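Local coordinates for HTH marR-type domain-containing protein (Streptococcus agalactiae serotype III, PDB 7DVR) that binds heme as a sensor and probably acts as a DNA-binding transcription regulator of the MarR family, at residues E29-L42 with N68-A80. Sequence-based numbering, arbitrary orientation.
Sequences EHLAGPQGHLVMHL and NLVKRMEKNGFIA
Gln35 reaches from the first turn of helix 34-42 across to helix 68-75 and the turn that follows it. Its CG lies beside the backbone N, and an extended chain beyond CG lays the CG methylene alongside Met73, the two side chains running in opposite directions, CG to CG 3.4 Å. Leu69 slides past in the same way, its CD1 3.5 Å from Gln35 CG. Beyond this apolar stem the amide makes the hydrogen bond across the contact: Gln35 NE2 donates to Asn76 OD1 at 3.0 Å, nearly straight at 167°. The two amides are almost coplanar, and the bond lies in both planes. NE2 also lies close to Phe78 CE2, while a water donates to Gln35 OE1 at 2.8 Å and only weakly to Asn76 OD1. Gln35 is buried, and a partner at each end of its amide, Asn76 at NE2 and the water at OE1, fixes its rotation.

In Met73 the bend at SD (chi3 76°) turns CE onto helix 34-42, 3.6 Å from Gln35 O and against Leu38 CB and Val39 CG2. Leu38 and Leu69 meet tip to tip, CD1 to CD2 at 3.6 Å, and Pro34 CB packs on the Leu69 methyls. Further along, Leu42 CD1 touches Ile79 CG2 at 3.8 Å, where the chain has left the helix through a Schellman motif at Gly77 and entered its strand.

The axes of the segments 34-42 and 68-75 come within 10.6 Å and cross at -75°, within the winged helix-turn-helix domain characteristic of MarR proteins. Leu38 and Leu69 both lean on Leu59 of helix 52-59, Leu31 and Val39 pack on helix 97-117, and Val39 and Leu42 meet Leu95 of strand 91-95, whose neighbour Thr96 pairs with the backbone of Phe78.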
loop_
_atom_site.group_PDB
_atom_site.type_symbol
_atom_site.label_atom_id
_atom_site.label_comp_id
_atom_site.label_asym_id
_atom_site.label_seq_id
_atom_site.Cartn_x
_atom_site.Cartn_y
_atom_site.Cartn_z
ATOM N N GLU A 29 16.252 3.307 -15.572
ATOM C CA GLU A 29 15.320 2.185 -15.474
ATOM C C GLU A 29 16.093 0.984 -14.887
ATOM O O GLU A 29 17.310 0.924 -15.000
ATOM C CB GLU A 29 14.756 1.863 -16.853
ATOM C CG GLU A 29 13.516 1.000 -16.812
ATOM C CD GLU A 29 12.972 0.567 -18.172
ATOM O OE1 GLU A 29 13.401 1.116 -19.221
ATOM O OE2 GLU A 29 12.104 -0.327 -18.170
ATOM N N HIS A 30 15.354 0.079 -14.273
ATOM C CA HIS A 30 15.833 -1.184 -13.651
ATOM C C HIS A 30 16.792 -0.901 -12.503
ATOM O O HIS A 30 17.285 -1.866 -11.934
ATOM C CB HIS A 30 16.539 -2.127 -14.639
ATOM C CG HIS A 30 15.869 -2.225 -15.962
ATOM N ND1 HIS A 30 16.501 -1.824 -17.120
ATOM C CD2 HIS A 30 14.650 -2.685 -16.325
ATOM C CE1 HIS A 30 15.699 -2.020 -18.148
ATOM N NE2 HIS A 30 14.559 -2.556 -17.688
ATOM N N LEU A 31 17.079 0.343 -12.169
ATOM C CA LEU A 31 18.009 0.576 -11.064
ATOM C C LEU A 31 17.268 0.922 -9.785
ATOM O O LEU A 31 17.944 0.995 -8.727
ATOM C CB LEU A 31 19.013 1.649 -11.425
ATOM C CG LEU A 31 20.087 1.155 -12.369
ATOM C CD1 LEU A 31 20.573 2.295 -13.213
ATOM C CD2 LEU A 31 21.250 0.500 -11.619
ATOM N N ALA A 32 15.953 1.044 -9.833
ATOM C CA ALA A 32 15.166 1.426 -8.646
ATOM C C ALA A 32 15.358 0.423 -7.520
ATOM O O ALA A 32 15.345 0.892 -6.405
ATOM C CB ALA A 32 13.710 1.542 -8.967
ATOM N N GLY A 33 15.538 -0.876 -7.775
ATOM C CA GLY A 33 15.614 -1.840 -6.660
ATOM C C GLY A 33 17.013 -2.373 -6.332
ATOM O O GLY A 33 17.915 -1.660 -5.898
ATOM N N PRO A 34 17.138 -3.705 -6.353
ATOM C CA PRO A 34 18.393 -4.420 -6.126
ATOM C C PRO A 34 19.552 -4.162 -7.102
ATOM O O PRO A 34 20.696 -4.282 -6.702
ATOM C CB PRO A 34 17.972 -5.908 -6.215
ATOM C CG PRO A 34 16.548 -5.898 -6.755
ATOM C CD PRO A 34 15.968 -4.576 -6.337
ATOM N N GLN A 35 19.265 -3.870 -8.356
ATOM C CA GLN A 35 20.345 -3.591 -9.328
ATOM C C GLN A 35 21.051 -2.314 -8.895
ATOM O O GLN A 35 22.272 -2.347 -8.773
ATOM C CB GLN A 35 19.766 -3.584 -10.722
ATOM C CG GLN A 35 19.353 -4.972 -11.135
ATOM C CD GLN A 35 18.803 -5.053 -12.528
ATOM O OE1 GLN A 35 17.690 -5.546 -12.759
ATOM N NE2 GLN A 35 19.585 -4.593 -13.467
ATOM N N GLY A 36 20.294 -1.250 -8.629
ATOM C CA GLY A 36 20.845 0.021 -8.134
ATOM C C GLY A 36 21.753 -0.184 -6.958
ATOM O O GLY A 36 22.811 0.446 -6.884
ATOM N N HIS A 37 21.299 -0.969 -6.013
ATOM C CA HIS A 37 22.007 -1.098 -4.727
ATOM C C HIS A 37 23.402 -1.636 -5.009
ATOM O O HIS A 37 24.370 -1.108 -4.469
ATOM C CB HIS A 37 21.207 -1.974 -3.771
ATOM C CG HIS A 37 21.764 -1.916 -2.379
ATOM N ND1 HIS A 37 21.497 -0.868 -1.534
ATOM C CD2 HIS A 37 22.593 -2.715 -1.694
ATOM C CE1 HIS A 37 22.118 -1.019 -0.389
ATOM N NE2 HIS A 37 22.800 -2.148 -0.455
ATOM N N LEU A 38 23.469 -2.684 -5.806
ATOM C CA LEU A 38 24.754 -3.367 -6.116
ATOM C C LEU A 38 25.627 -2.446 -7.001
ATOM O O LEU A 38 26.808 -2.439 -6.872
ATOM C CB LEU A 38 24.489 -4.701 -6.825
ATOM C CG LEU A 38 23.914 -5.830 -5.957
ATOM C CD1 LEU A 38 23.934 -7.188 -6.656
ATOM C CD2 LEU A 38 24.597 -5.925 -4.605
ATOM N N VAL A 39 25.068 -1.649 -7.901
ATOM C CA VAL A 39 25.869 -0.819 -8.833
ATOM C C VAL A 39 26.502 0.268 -8.009
ATOM O O VAL A 39 27.673 0.547 -8.164
ATOM C CB VAL A 39 24.948 -0.172 -9.909
ATOM C CG1 VAL A 39 25.517 1.097 -10.542
ATOM C CG2 VAL A 39 24.559 -1.212 -10.937
ATOM N N MET A 40 25.720 0.842 -7.118
ATOM C CA MET A 40 26.251 1.931 -6.287
ATOM C C MET A 40 27.296 1.359 -5.306
ATOM O O MET A 40 28.255 2.083 -4.929
ATOM C CB MET A 40 25.123 2.581 -5.513
ATOM C CG MET A 40 24.079 3.202 -6.362
ATOM S SD MET A 40 24.846 4.275 -7.603
ATOM C CE MET A 40 25.515 5.588 -6.585
ATOM N N HIS A 41 27.127 0.105 -4.870
ATOM C CA HIS A 41 28.131 -0.556 -3.999
ATOM C C HIS A 41 29.446 -0.723 -4.762
ATOM O O HIS A 41 30.502 -0.209 -4.269
ATOM C CB HIS A 41 27.639 -1.867 -3.426
ATOM C CG HIS A 41 28.465 -2.299 -2.247
ATOM N ND1 HIS A 41 28.135 -1.931 -0.945
ATOM C CD2 HIS A 41 29.603 -3.024 -2.156
ATOM C CE1 HIS A 41 29.034 -2.416 -0.095
ATOM N NE2 HIS A 41 29.948 -3.112 -0.805
ATOM N N LEU A 42 29.398 -1.359 -5.929
ATOM C CA LEU A 42 30.565 -1.460 -6.828
ATOM C C LEU A 42 31.193 -0.087 -7.035
ATOM O O LEU A 42 32.422 0.052 -6.903
ATOM C CB LEU A 42 30.178 -2.127 -8.154
ATOM C CG LEU A 42 29.800 -3.599 -8.061
ATOM C CD1 LEU A 42 29.176 -4.190 -9.313
ATOM C CD2 LEU A 42 31.036 -4.434 -7.652
ATOM N N ASN A 68 20.042 -14.881 -10.253
ATOM C CA ASN A 68 19.113 -14.385 -11.294
ATOM C C ASN A 68 19.363 -12.901 -11.436
ATOM O O ASN A 68 19.404 -12.416 -12.570
ATOM C CB ASN A 68 17.659 -14.658 -10.959
ATOM C CG ASN A 68 17.304 -16.112 -11.190
ATOM O OD1 ASN A 68 16.799 -16.786 -10.293
ATOM N ND2 ASN A 68 17.580 -16.604 -12.391
ATOM N N LEU A 69 19.457 -12.219 -10.304
ATOM C CA LEU A 69 19.745 -10.775 -10.278
ATOM C C LEU A 69 21.003 -10.451 -11.074
ATOM O O LEU A 69 20.915 -9.534 -11.889
ATOM C CB LEU A 69 19.912 -10.292 -8.848
ATOM C CG LEU A 69 20.301 -8.830 -8.721
ATOM C CD1 LEU A 69 19.161 -7.963 -9.240
ATOM C CD2 LEU A 69 20.644 -8.490 -7.276
ATOM N N VAL A 70 22.144 -11.112 -10.834
ATOM C CA VAL A 70 23.412 -10.658 -11.491
ATOM C C VAL A 70 23.385 -10.998 -12.984
ATOM O O VAL A 70 23.963 -10.233 -13.795
ATOM C CB VAL A 70 24.662 -11.237 -10.804
ATOM C CG1 VAL A 70 24.683 -10.754 -9.387
ATOM C CG2 VAL A 70 24.701 -12.734 -10.894
ATOM N N LYS A 71 22.660 -12.041 -13.362
ATOM C CA LYS A 71 22.582 -12.449 -14.786
ATOM C C LYS A 71 21.817 -11.379 -15.588
ATOM O O LYS A 71 22.190 -11.112 -16.772
ATOM C CB LYS A 71 21.904 -13.810 -14.933
ATOM C CG LYS A 71 21.919 -14.305 -16.368
ATOM C CD LYS A 71 21.663 -15.794 -16.554
ATOM C CE LYS A 71 21.510 -16.137 -18.024
ATOM N NZ LYS A 71 21.109 -17.551 -18.234
ATOM N N ARG A 72 20.787 -10.814 -14.961
ATOM C CA ARG A 72 19.976 -9.703 -15.526
ATOM C C ARG A 72 20.751 -8.386 -15.499
ATOM O O ARG A 72 20.561 -7.563 -16.378
ATOM C CB ARG A 72 18.693 -9.522 -14.728
ATOM C CG ARG A 72 17.546 -10.353 -15.273
ATOM C CD ARG A 72 16.630 -10.731 -14.129
ATOM N NE ARG A 72 16.241 -9.571 -13.339
ATOM C CZ ARG A 72 15.993 -9.568 -12.028
ATOM N NH1 ARG A 72 16.125 -10.668 -11.306
ATOM N NH2 ARG A 72 15.611 -8.447 -11.438
ATOM N N MET A 73 21.618 -8.170 -14.519
ATOM C CA MET A 73 22.480 -6.966 -14.514
ATOM C C MET A 73 23.444 -7.051 -15.694
ATOM O O MET A 73 23.607 -6.065 -16.371
ATOM C CB MET A 73 23.227 -6.832 -13.192
ATOM C CG MET A 73 22.294 -6.501 -12.050
ATOM S SD MET A 73 23.104 -6.537 -10.442
ATOM C CE MET A 73 23.965 -4.969 -10.586
ATOM N N GLU A 74 23.996 -8.230 -15.950
ATOM C CA GLU A 74 24.893 -8.517 -17.093
ATOM C C GLU A 74 24.113 -8.298 -18.394
ATOM O O GLU A 74 24.634 -7.568 -19.247
ATOM C CB GLU A 74 25.470 -9.934 -17.034
ATOM C CG GLU A 74 26.462 -10.261 -18.136
ATOM C CD GLU A 74 27.328 -11.491 -17.869
ATOM O OE1 GLU A 74 26.743 -12.545 -17.554
ATOM O OE2 GLU A 74 28.622 -11.397 -17.938
ATOM N N LYS A 75 22.937 -8.909 -18.517
ATOM C CA LYS A 75 22.005 -8.720 -19.685
ATOM C C LYS A 75 21.839 -7.242 -19.978
ATOM O O LYS A 75 21.992 -6.814 -21.136
ATOM C CB LYS A 75 20.640 -9.360 -19.423
ATOM C CG LYS A 75 20.541 -10.809 -19.891
ATOM C CD LYS A 75 19.462 -11.660 -19.211
ATOM C CE LYS A 75 19.430 -13.105 -19.680
ATOM N NZ LYS A 75 18.673 -13.269 -20.953
ATOM N N ASN A 76 21.560 -6.454 -18.960
ATOM C CA ASN A 76 21.492 -4.983 -19.084
ATOM C C ASN A 76 22.827 -4.275 -19.395
ATOM O O ASN A 76 22.741 -3.029 -19.654
ATOM C CB ASN A 76 20.881 -4.403 -17.820
ATOM C CG ASN A 76 19.457 -4.841 -17.585
ATOM O OD1 ASN A 76 19.047 -4.987 -16.443
ATOM N ND2 ASN A 76 18.716 -5.091 -18.642
ATOM N N GLY A 77 23.992 -4.959 -19.336
ATOM C CA GLY A 77 25.293 -4.335 -19.636
ATOM C C GLY A 77 25.817 -3.476 -18.504
ATOM O O GLY A 77 26.753 -2.722 -18.739
ATOM N N PHE A 78 25.312 -3.640 -17.273
ATOM C CA PHE A 78 25.835 -2.838 -16.120
ATOM C C PHE A 78 27.121 -3.436 -15.572
ATOM O O PHE A 78 27.948 -2.700 -15.050
ATOM C CB PHE A 78 24.839 -2.749 -14.968
ATOM C CG PHE A 78 23.485 -2.219 -15.385
ATOM C CD1 PHE A 78 23.375 -1.481 -16.539
ATOM C CD2 PHE A 78 22.349 -2.512 -14.663
ATOM C CE1 PHE A 78 22.141 -1.003 -16.974
ATOM C CE2 PHE A 78 21.111 -2.006 -15.072
ATOM C CZ PHE A 78 21.021 -1.268 -16.220
ATOM N N ILE A 79 27.243 -4.757 -15.667
ATOM C CA ILE A 79 28.398 -5.474 -15.071
ATOM C C ILE A 79 28.942 -6.516 -16.027
ATOM O O ILE A 79 28.192 -6.920 -16.892
ATOM C CB ILE A 79 27.995 -6.144 -13.750
ATOM C CG1 ILE A 79 26.949 -7.233 -13.994
ATOM C CG2 ILE A 79 27.621 -5.114 -12.674
ATOM C CD1 ILE A 79 26.606 -8.045 -12.705
ATOM N N ALA A 80 30.182 -6.985 -15.802
ATOM C CA ALA A 80 30.741 -8.213 -16.396
ATOM C C ALA A 80 31.008 -9.206 -15.249
ATOM O O ALA A 80 31.304 -8.812 -14.092
ATOM C CB ALA A 80 32.026 -7.909 -17.109
HETATM O O HOH W 1 16.158 -5.993 -15.075
#